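Putative glycosyl hydrolase (Bacteroides thetaiotaomicron VPI-5482, PDB 3K11) is of undetermined function but probably acts as a glycoside hydrolase with a largely helical fold. Local coordinates at residues Leu27-Lys33 and Met410-Asn415; Cys276-Asp280 and His338-Trp344; Arg38-Tyr42 and Ile365-Val371. All coordinates share one frame. Where two conformers were deposited one is given. Residues are numbered along the deposited sequence.

Contact 1: residues Leu27-Lys33 and Met410-Asn415; sequences LTPEQVK and MIRLLN. With EDO (1,2-ethanediol), chain B.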
loop_
_atom_site.group_PDB
_atom_site.type_symbol
_atom_site.label_atom_id
_atom_site.label_comp_id
_atom_site.label_asym_id
_atom_site.label_seq_id
_atom_site.Cartn_x
_atom_site.Cartn_y
_atom_site.Cartn_z
ATOM N N LEU A 27 22.146 4.589 20.723
ATOM C CA LEU A 27 21.664 5.855 21.184
ATOM C C LEU A 27 21.986 5.892 22.689
ATOM O O LEU A 27 21.685 4.924 23.399
ATOM C CB LEU A 27 20.170 5.879 20.943
ATOM C CG LEU A 27 19.381 7.123 21.290
ATOM C CD1 LEU A 27 19.942 8.285 20.451
ATOM C CD2 LEU A 27 17.845 6.844 21.043
ATOM N N THR A 28 22.581 6.976 23.184
ATOM C CA THR A 28 22.850 7.127 24.614
ATOM C C THR A 28 21.876 8.138 25.198
ATOM O O THR A 28 21.395 9.022 24.491
ATOM C CB THR A 28 24.292 7.632 24.884
ATOM O OG1 THR A 28 24.379 8.971 24.423
ATOM C CG2 THR A 28 25.306 6.753 24.171
ATOM N N PRO A 29 21.529 7.983 26.473
ATOM C CA PRO A 29 20.682 9.013 27.057
ATOM C C PRO A 29 21.344 10.386 27.065
ATOM O O PRO A 29 20.652 11.378 26.987
ATOM C CB PRO A 29 20.387 8.492 28.467
ATOM C CG PRO A 29 21.362 7.433 28.731
ATOM C CD PRO A 29 21.803 6.888 27.416
ATOM N N GLU A 30 22.672 10.442 27.133
ATOM C CA GLU A 30 23.374 11.725 27.043
ATOM C C GLU A 30 23.151 12.408 25.690
ATOM O O GLU A 30 22.941 13.628 25.630
ATOM C CB GLU A 30 24.862 11.546 27.306
ATOM C CG GLU A 30 25.160 11.155 28.758
ATOM C CD GLU A 30 24.963 9.658 29.090
ATOM O OE1 GLU A 30 24.769 8.821 28.172
ATOM O OE2 GLU A 30 25.023 9.333 30.297
ATOM N N GLN A 31 23.204 11.659 24.603
ATOM C CA GLN A 31 22.949 12.286 23.313
ATOM C C GLN A 31 21.491 12.791 23.257
ATOM O O GLN A 31 21.260 13.948 22.884
ATOM C CB GLN A 31 23.276 11.355 22.133
ATOM C CG GLN A 31 23.185 12.041 20.750
ATOM C CD GLN A 31 23.928 13.371 20.666
ATOM O OE1 GLN A 31 25.142 13.465 20.916
ATOM N NE2 GLN A 31 23.189 14.422 20.341
ATOM N N VAL A 32 20.526 11.976 23.701
ATOM C CA VAL A 32 19.136 12.405 23.667
ATOM C C VAL A 32 19.011 13.683 24.483
ATOM O O VAL A 32 18.396 14.656 24.044
ATOM C CB VAL A 32 18.144 11.333 24.207
ATOM C CG1 VAL A 32 16.706 11.900 24.177
ATOM C CG2 VAL A 32 18.227 10.027 23.385
ATOM N N LYS A 33 19.650 13.720 25.648
ATOM C CA LYS A 33 19.532 14.920 26.485
ATOM C C LYS A 33 20.144 16.155 25.808
ATOM O O LYS A 33 19.613 17.269 25.918
ATOM C CB LYS A 33 20.162 14.656 27.857
ATOM C CG LYS A 33 20.164 15.803 28.846
ATOM C CD LYS A 33 18.809 16.188 29.334
ATOM C CE LYS A 33 18.877 16.906 30.679
ATOM N NZ LYS A 33 19.613 18.178 30.578
HETATM N N MSE A 410 12.398 8.661 26.070
HETATM C CA MSE A 410 13.516 7.846 25.585
HETATM C C MSE A 410 14.654 7.769 26.590
HETATM O O MSE A 410 15.272 6.699 26.767
HETATM C CB MSE A 410 14.052 8.364 24.232
HETATM C CG MSE A 410 13.180 8.108 23.031
HETATM SE SE MSE A 410 12.916 6.280 22.643
HETATM C CE MSE A 410 14.707 5.665 22.661
ATOM N N ILE A 411 14.923 8.845 27.312
ATOM C CA ILE A 411 15.963 8.803 28.351
ATOM C C ILE A 411 15.595 7.777 29.422
ATOM O O ILE A 411 16.452 6.957 29.807
ATOM C CB ILE A 411 16.233 10.215 28.951
ATOM C CG1 ILE A 411 16.944 11.076 27.891
ATOM C CG2 ILE A 411 17.047 10.170 30.324
ATOM C CD1 ILE A 411 16.877 12.640 28.130
ATOM N N ARG A 412 14.336 7.802 29.881
ATOM C CA ARG A 412 13.853 6.800 30.844
ATOM C C ARG A 412 14.045 5.401 30.287
ATOM O O ARG A 412 14.585 4.522 30.957
ATOM C CB ARG A 412 12.369 6.996 31.138
ATOM C CG ARG A 412 11.751 5.942 32.064
ATOM C CD ARG A 412 12.080 6.228 33.481
ATOM N NE ARG A 412 11.131 7.166 34.087
ATOM C CZ ARG A 412 11.385 7.913 35.167
ATOM N NH1 ARG A 412 12.583 7.893 35.772
ATOM N NH2 ARG A 412 10.441 8.718 35.635
ATOM N N LEU A 413 13.571 5.198 29.065
ATOM C CA LEU A 413 13.663 3.869 28.413
ATOM C C LEU A 413 15.109 3.375 28.331
ATOM O O LEU A 413 15.436 2.208 28.690
ATOM C CB LEU A 413 13.035 3.947 27.009
ATOM C CG LEU A 413 12.956 2.654 26.176
ATOM C CD1 LEU A 413 12.067 1.600 26.875
ATOM C CD2 LEU A 413 12.463 2.929 24.744
ATOM N N LEU A 414 15.996 4.252 27.867
ATOM C CA LEU A 414 17.413 3.880 27.761
ATOM C C LEU A 414 18.094 3.650 29.107
ATOM O O LEU A 414 19.074 2.900 29.184
ATOM C CB LEU A 414 18.205 4.916 26.953
ATOM C CG LEU A 414 17.745 5.133 25.509
ATOM C CD1 LEU A 414 18.368 6.418 24.968
ATOM C CD2 LEU A 414 18.130 3.909 24.666
ATOM N N ASN A 415 17.603 4.301 30.148
ATOM C CA ASN A 415 18.109 4.110 31.509
ATOM C C ASN A 415 17.526 2.903 32.248
ATOM O O ASN A 415 17.967 2.590 33.341
ATOM C CB ASN A 415 17.829 5.351 32.349
ATOM C CG ASN A 415 18.790 6.508 32.053
ATOM O OD1 ASN A 415 19.934 6.292 31.654
ATOM N ND2 ASN A 415 18.338 7.729 32.321
HETATM C C1 EDO B . 20.449 12.159 30.549
HETATM O O1 EDO B . 19.461 12.609 31.500
HETATM C C2 EDO B . 21.484 11.243 31.204
HETATM O O2 EDO B . 20.869 10.046 31.745
#

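Contact 2: residues Cys276-Asp280 and His338-Trp344; sequences CELLD and HAINKGW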
loop_
_atom_site.group_PDB
_atom_site.type_symbol
_atom_site.label_atom_id
_atom_site.label_comp_id
_atom_site.label_asym_id
_atom_site.label_seq_id
_atom_site.Cartn_x
_atom_site.Cartn_y
_atom_site.Cartn_z
ATOM N N CYS A 276 -2.591 7.131 26.408
ATOM C CA CYS A 276 -1.533 7.206 27.423
ATOM C C CYS A 276 -1.909 8.108 28.583
ATOM O O CYS A 276 -1.721 7.718 29.719
ATOM C CB CYS A 276 -0.214 7.704 26.806
ATOM S SG CYS A 276 0.542 6.538 25.636
ATOM N N GLU A 277 -2.440 9.303 28.308
ATOM C CA GLU A 277 -2.826 10.197 29.385
ATOM C C GLU A 277 -3.908 9.610 30.293
ATOM O O GLU A 277 -3.880 9.780 31.528
ATOM C CB GLU A 277 -3.291 11.514 28.817
ATOM C CG GLU A 277 -2.195 12.359 28.136
ATOM C CD GLU A 277 -1.281 13.038 29.104
ATOM O OE1 GLU A 277 -0.270 12.428 29.474
ATOM O OE2 GLU A 277 -1.520 14.225 29.406
ATOM N N LEU A 278 -4.877 8.938 29.684
ATOM C CA LEU A 278 -5.976 8.294 30.410
ATOM C C LEU A 278 -5.500 7.085 31.188
ATOM O O LEU A 278 -5.820 6.934 32.360
ATOM C CB LEU A 278 -7.100 7.924 29.432
ATOM C CG LEU A 278 -8.356 7.274 29.996
ATOM C CD1 LEU A 278 -8.931 8.113 31.110
ATOM C CD2 LEU A 278 -9.398 7.012 28.873
ATOM N N LEU A 279 -4.697 6.240 30.547
ATOM C CA LEU A 279 -4.144 5.084 31.236
ATOM C C LEU A 279 -3.146 5.435 32.376
ATOM O O LEU A 279 -2.946 4.652 33.332
ATOM C CB LEU A 279 -3.588 4.078 30.226
ATOM C CG LEU A 279 -4.601 3.350 29.375
ATOM C CD1 LEU A 279 -3.892 2.718 28.223
ATOM C CD2 LEU A 279 -5.441 2.327 30.179
ATOM N N ASP A 280 -2.542 6.630 32.306
ATOM C CA ASP A 280 -1.742 7.126 33.421
ATOM C C ASP A 280 -2.595 7.406 34.640
ATOM O O ASP A 280 -2.103 7.395 35.753
ATOM C CB ASP A 280 -1.044 8.434 33.031
ATOM C CG ASP A 280 0.187 8.223 32.139
ATOM O OD1 ASP A 280 0.710 7.078 32.023
ATOM O OD2 ASP A 280 0.666 9.257 31.572
ATOM N N HIS A 338 6.789 5.295 26.414
ATOM C CA HIS A 338 6.000 5.368 27.653
ATOM C C HIS A 338 5.317 4.023 27.969
ATOM O O HIS A 338 5.365 3.532 29.100
ATOM C CB HIS A 338 4.943 6.447 27.529
ATOM C CG HIS A 338 4.236 6.746 28.807
ATOM N ND1 HIS A 338 4.903 7.257 29.900
ATOM C CD2 HIS A 338 2.931 6.628 29.169
ATOM C CE1 HIS A 338 4.042 7.403 30.901
ATOM N NE2 HIS A 338 2.836 7.056 30.477
ATOM N N ALA A 339 4.701 3.449 26.933
ATOM C CA ALA A 339 3.965 2.189 27.061
ATOM C C ALA A 339 4.931 1.056 27.432
ATOM O O ALA A 339 4.568 0.172 28.192
ATOM C CB ALA A 339 3.223 1.844 25.758
ATOM N N ILE A 340 6.156 1.084 26.899
ATOM C CA ILE A 340 7.151 0.088 27.296
ATOM C C ILE A 340 7.544 0.306 28.749
ATOM O O ILE A 340 7.562 -0.669 29.552
ATOM C CB ILE A 340 8.440 0.136 26.425
ATOM C CG1 ILE A 340 8.131 -0.252 24.964
ATOM C CG2 ILE A 340 9.499 -0.836 26.997
ATOM C CD1 ILE A 340 9.221 0.217 23.915
ATOM N N ASN A 341 7.831 1.561 29.089
ATOM C CA ASN A 341 8.207 1.912 30.463
ATOM C C ASN A 341 7.121 1.534 31.453
ATOM O O ASN A 341 7.438 1.119 32.581
ATOM C CB ASN A 341 8.516 3.400 30.581
ATOM C CG ASN A 341 9.809 3.799 29.873
ATOM O OD1 ASN A 341 10.725 2.977 29.726
ATOM N ND2 ASN A 341 9.918 5.078 29.528
ATOM N N LYS A 342 5.856 1.692 31.059
ATOM C CA LYS A 342 4.713 1.365 31.935
ATOM C C LYS A 342 4.358 -0.094 31.994
ATOM O O LYS A 342 3.550 -0.477 32.809
ATOM C CB LYS A 342 3.457 2.164 31.526
ATOM C CG LYS A 342 3.604 3.636 31.692
ATOM C CD LYS A 342 3.492 4.117 33.165
ATOM C CE LYS A 342 2.085 4.235 33.630
ATOM N NZ LYS A 342 2.035 5.014 34.902
ATOM N N GLY A 343 4.948 -0.917 31.149
ATOM C CA GLY A 343 4.643 -2.335 31.092
ATOM C C GLY A 343 3.416 -2.655 30.266
ATOM O O GLY A 343 2.901 -3.754 30.384
ATOM N N TRP A 344 2.929 -1.714 29.450
ATOM C CA TRP A 344 1.724 -1.933 28.636
ATOM C C TRP A 344 1.977 -2.681 27.333
ATOM O O TRP A 344 1.111 -3.418 26.863
ATOM C CB TRP A 344 1.059 -0.612 28.292
ATOM C CG TRP A 344 0.700 0.215 29.459
ATOM C CD1 TRP A 344 0.468 -0.173 30.722
ATOM C CD2 TRP A 344 0.451 1.626 29.420
ATOM N NE1 TRP A 344 0.122 0.914 31.496
ATOM C CE2 TRP A 344 0.121 2.030 30.707
ATOM C CE3 TRP A 344 0.509 2.579 28.411
ATOM C CZ2 TRP A 344 -0.177 3.340 31.007
ATOM C CZ3 TRP A 344 0.231 3.898 28.704
ATOM C CH2 TRP A 344 -0.084 4.270 30.000
HETATM O O HOH W 1 -0.878 3.814 35.046
HETATM O O HOH W 2 0.481 6.962 36.288
#

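Contact 3: residues Arg38-Tyr42 and Ile365-Val371; sequences RVFAY and INEEGQV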
loop_
_atom_site.group_PDB
_atom_site.type_symbol
_atom_site.label_atom_id
_atom_site.label_comp_id
_atom_site.label_asym_id
_atom_site.label_seq_id
_atom_site.Cartn_x
_atom_site.Cartn_y
_atom_site.Cartn_z
ATOM N N ARG A 38 18.958 21.375 23.341
ATOM C CA ARG A 38 19.045 22.332 22.222
ATOM C C ARG A 38 17.670 22.898 21.873
ATOM O O ARG A 38 17.513 24.109 21.662
ATOM C CB ARG A 38 19.738 21.709 21.011
ATOM C CG ARG A 38 20.038 22.717 19.923
ATOM C CD ARG A 38 21.063 22.217 18.909
ATOM N NE ARG A 38 20.539 21.171 18.033
ATOM C CZ ARG A 38 20.709 19.864 18.223
ATOM N NH1 ARG A 38 21.372 19.379 19.271
ATOM N NH2 ARG A 38 20.177 19.015 17.358
ATOM N N VAL A 39 16.662 22.030 21.848
ATOM C CA VAL A 39 15.292 22.476 21.608
ATOM C C VAL A 39 14.839 23.368 22.772
ATOM O O VAL A 39 14.255 24.436 22.565
ATOM C CB VAL A 39 14.313 21.287 21.457
ATOM C CG1 VAL A 39 12.899 21.811 21.374
ATOM C CG2 VAL A 39 14.684 20.394 20.229
ATOM N N PHE A 40 15.114 22.935 24.000
ATOM C CA PHE A 40 14.696 23.686 25.173
ATOM C C PHE A 40 15.315 25.086 25.180
ATOM O O PHE A 40 14.633 26.079 25.456
ATOM C CB PHE A 40 15.094 22.929 26.445
ATOM C CG PHE A 40 14.755 23.665 27.707
ATOM C CD1 PHE A 40 13.445 23.913 28.027
ATOM C CD2 PHE A 40 15.756 24.157 28.544
ATOM C CE1 PHE A 40 13.100 24.617 29.164
ATOM C CE2 PHE A 40 15.425 24.863 29.677
ATOM C CZ PHE A 40 14.084 25.077 30.002
ATOM N N ALA A 41 16.604 25.176 24.897
ATOM C CA ALA A 41 17.274 26.502 24.938
ATOM C C ALA A 41 16.625 27.419 23.914
ATOM O O ALA A 41 16.386 28.596 24.151
ATOM C CB ALA A 41 18.771 26.365 24.667
ATOM N N TYR A 42 16.320 26.867 22.755
ATOM C CA TYR A 42 15.686 27.647 21.719
ATOM C C TYR A 42 14.305 28.156 22.120
ATOM O O TYR A 42 14.023 29.326 22.009
ATOM C CB TYR A 42 15.591 26.809 20.440
ATOM C CG TYR A 42 14.828 27.512 19.343
ATOM C CD1 TYR A 42 15.307 28.671 18.770
ATOM C CD2 TYR A 42 13.646 27.002 18.869
ATOM C CE1 TYR A 42 14.588 29.319 17.772
ATOM C CE2 TYR A 42 12.931 27.643 17.884
ATOM C CZ TYR A 42 13.404 28.786 17.332
ATOM O OH TYR A 42 12.643 29.390 16.338
ATOM N N ILE A 365 16.042 18.101 14.299
ATOM C CA ILE A 365 16.338 19.175 15.253
ATOM C C ILE A 365 17.561 19.905 14.691
ATOM O O ILE A 365 18.676 19.380 14.716
ATOM C CB ILE A 365 16.657 18.676 16.657
ATOM C CG1 ILE A 365 15.529 17.793 17.219
ATOM C CG2 ILE A 365 16.938 19.916 17.577
ATOM C CD1 ILE A 365 15.869 17.106 18.581
ATOM N N ASN A 366 17.362 21.076 14.117
ATOM C CA ASN A 366 18.489 21.786 13.481
ATOM C C ASN A 366 19.449 22.437 14.476
ATOM O O ASN A 366 19.224 22.359 15.673
ATOM C CB ASN A 366 18.008 22.739 12.367
ATOM C CG ASN A 366 17.192 23.872 12.855
ATOM O OD1 ASN A 366 17.315 24.292 13.994
ATOM N ND2 ASN A 366 16.397 24.438 11.942
ATOM N N GLU A 367 20.544 23.044 14.002
ATOM C CA GLU A 367 21.555 23.575 14.929
ATOM C C GLU A 367 20.989 24.688 15.796
ATOM O O GLU A 367 21.451 24.892 16.913
ATOM C CB GLU A 367 22.791 24.077 14.173
ATOM C CG GLU A 367 23.597 22.971 13.501
ATOM C CD GLU A 367 24.793 23.487 12.698
ATOM O OE1 GLU A 367 24.915 24.724 12.509
ATOM O OE2 GLU A 367 25.597 22.635 12.255
ATOM N N GLU A 368 19.978 25.391 15.290
ATOM C CA GLU A 368 19.340 26.422 16.072
ATOM C C GLU A 368 18.434 25.882 17.182
ATOM O O GLU A 368 18.140 26.610 18.161
ATOM C CB GLU A 368 18.512 27.269 15.161
ATOM C CG GLU A 368 17.993 28.529 15.819
ATOM C CD GLU A 368 17.329 29.444 14.840
ATOM O OE1 GLU A 368 17.135 29.040 13.667
ATOM O OE2 GLU A 368 17.006 30.572 15.250
ATOM N N GLY A 369 17.997 24.632 17.039
ATOM C CA GLY A 369 17.086 24.009 17.990
ATOM C C GLY A 369 15.646 23.962 17.512
ATOM O O GLY A 369 14.723 23.615 18.284
ATOM N N GLN A 370 15.432 24.371 16.255
ATOM C CA GLN A 370 14.109 24.271 15.652
ATOM C C GLN A 370 13.834 22.838 15.261
ATOM O O GLN A 370 14.748 22.054 15.087
ATOM C CB GLN A 370 13.996 25.146 14.410
ATOM C CG GLN A 370 14.206 26.636 14.692
ATOM C CD GLN A 370 14.125 27.463 13.441
ATOM O OE1 GLN A 370 14.622 27.045 12.386
ATOM N NE2 GLN A 370 13.527 28.654 13.543
ATOM N N VAL A 371 12.561 22.528 15.099
ATOM C CA VAL A 371 12.120 21.206 14.676
ATOM C C VAL A 371 11.558 21.355 13.269
ATOM O O VAL A 371 10.530 22.030 13.052
ATOM C CB VAL A 371 11.067 20.618 15.637
ATOM C CG1 VAL A 371 10.500 19.325 15.063
ATOM C CG2 VAL A 371 11.689 20.413 17.052
HETATM O O HOH W 3 19.416 25.985 21.203
#

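Contact 1: residues Leu27-Lys33 and Met410-Asn415
Pro-29, the first residue of its helix, sits almost against the other backbone: its CA lies 4.9 Å from the CA of Ile-411, although the axes of helix segments 29-33 and 410-415, antiparallel at 173°, approach only to 9.3 Å. Pro-29 CD lies 4.1 Å from Leu-414 CB, and Pro-29 CG 3.4 Å from Asn-415 OD1. No hydrogen bond crosses; the 380 Å² of buried surface is mainly apolar. Leu-414 CD1 reaches Leu-27 CG and Val-32 CG2, each at 3.9 Å, while Ile-411 CG1 meets Val-32 CG1 at 3.8 Å. Segments 377 residues apart in the chain thus pair within a helical domain consistent with the (alpha/alpha)6 barrel of the six-hairpin glycosidases; Trp-358 of helix 347-362 also packs on Leu-27 and Val-32. Thr-28 is the N-cap of helix 29-45, its OG1 accepting from Gln-31 N at 2.9 Å. Asn-415 ND2 bonds weakly, at 3.5 Å, to O2 of a 1,2-ethanediol, probably from the crystallisation liquor.

Contact 2: residues Cys276-Asp280 and His338-Trp344
Trp-344 lays its indole against the helix segment 276-280: CD1 of Leu-279 lies over one ring face, the Leu-279 CB to Trp-344 CH2 distance is 3.5 Å, and the Cys-276 carbonyl O meets the ring edge 3.8 Å from CH2. The Cys-276 sulfur also approaches edgewise, 5.4 Å from the centroid of the six-membered ring and 89° off its normal, a sulfur-aromatic contact. The indole helps to bridge a wide gap, since the axes of helix segments 276-280 and 338-342 come no closer than 11.6 Å. Their near-parallel pairing, at 22°, joins helices 265-281 and 326-342 and is consistent with neighbouring helices of an alpha/alpha barrel. A Schellman motif ends the second helix just before the indole: Trp-344 N bonds to Ala-339 O at 2.8 Å and Gly-343 N to Ile-340 O at 3.1 Å, so the chain leaves the helix at Gly-343, with phi/psi of 83/15°, and Trp-344 follows directly. Met-293 and Arg-289 of helix 289-304 also pack on Trp-344. Beside the indole, His-338 NE2 donates to Asp-280 OD1 at 2.6 Å and 174°, while His-338 ND1 is hydrogen-bonded to Glu-409 of helix 400-416. Lys-342 NZ stands 3.8 Å from Asp-280 OD1, a long salt bridge. The imidazole, with a carboxylate bonded at each ring nitrogen, is probably protonated on both nitrogens, and so cationic, and together with Lys-342 would offset the negative charge of Asp-280 next to the apolar indole packing.

Contact 3: residues Arg38-Tyr42 and Ile365-Val371
This is a helix-to-loop contact, largely buried, in which the type I beta turn Asn-366 to Gly-369, in the loop after helix 347-362, docks on helix 29-45. Gly-369 makes the nearest backbone approach, its CA 4.3 Å from that of Val-39. Its phi/psi of 102/6° already calls for glycine, and a CB there would lie 2.5 Å from Arg-38 O and 2.8 Å from Tyr-42 CB, both clashes. Gly-369 O is buried without a hydrogen-bond partner in the model, but makes a CA-H...O contact with Val-39 CA at 3.6 Å. Arg-38 NE donates to Asn-366 O at 3.0 Å and NH2 to Ile-365 O at 3.1 Å, while Asp-35 forms a salt bridge with NH1. Inside the loop, Asn-366 OD1 accepts from Gln-370 N at 2.9 Å, helping to hold the turn. Val-39 CG2 meets Ile-365 CG2 at 3.5 Å, and Tyr-400 of helix 400-416 also packs on Val-39. The loop is thus held chiefly through its main chain, by Arg-38 at two carbonyls and by the glycine fit, with Gln-370 NE2 adding one neutral side-chain bond to Tyr-42 OH at 3.0 Å.

Overall arrangement
Contacts 1 and 3 share helix 29-45, contact 1 pairing its N-terminal turn with helix 400-416 and contact 3 its later turns with the loop after helix 347-362; their centres are 17 Å apart. Contact 2 joins helices 265-281 and 326-342, with its centre 18 Å from contact 1 and 27 Å from contact 3. It touches contact 1 directly: Leu-413 CD1 lies 3.5 Å from Ile-340 CG2. Along the chain the contacts are nested, contact 2 inside contact 3 and contact 3 inside contact 1. Helix 400-416 forms one side of contact 1 and packs against segments of contacts 2 and 3, so the N-terminal helix is tied to C-terminal parts of the helical domain.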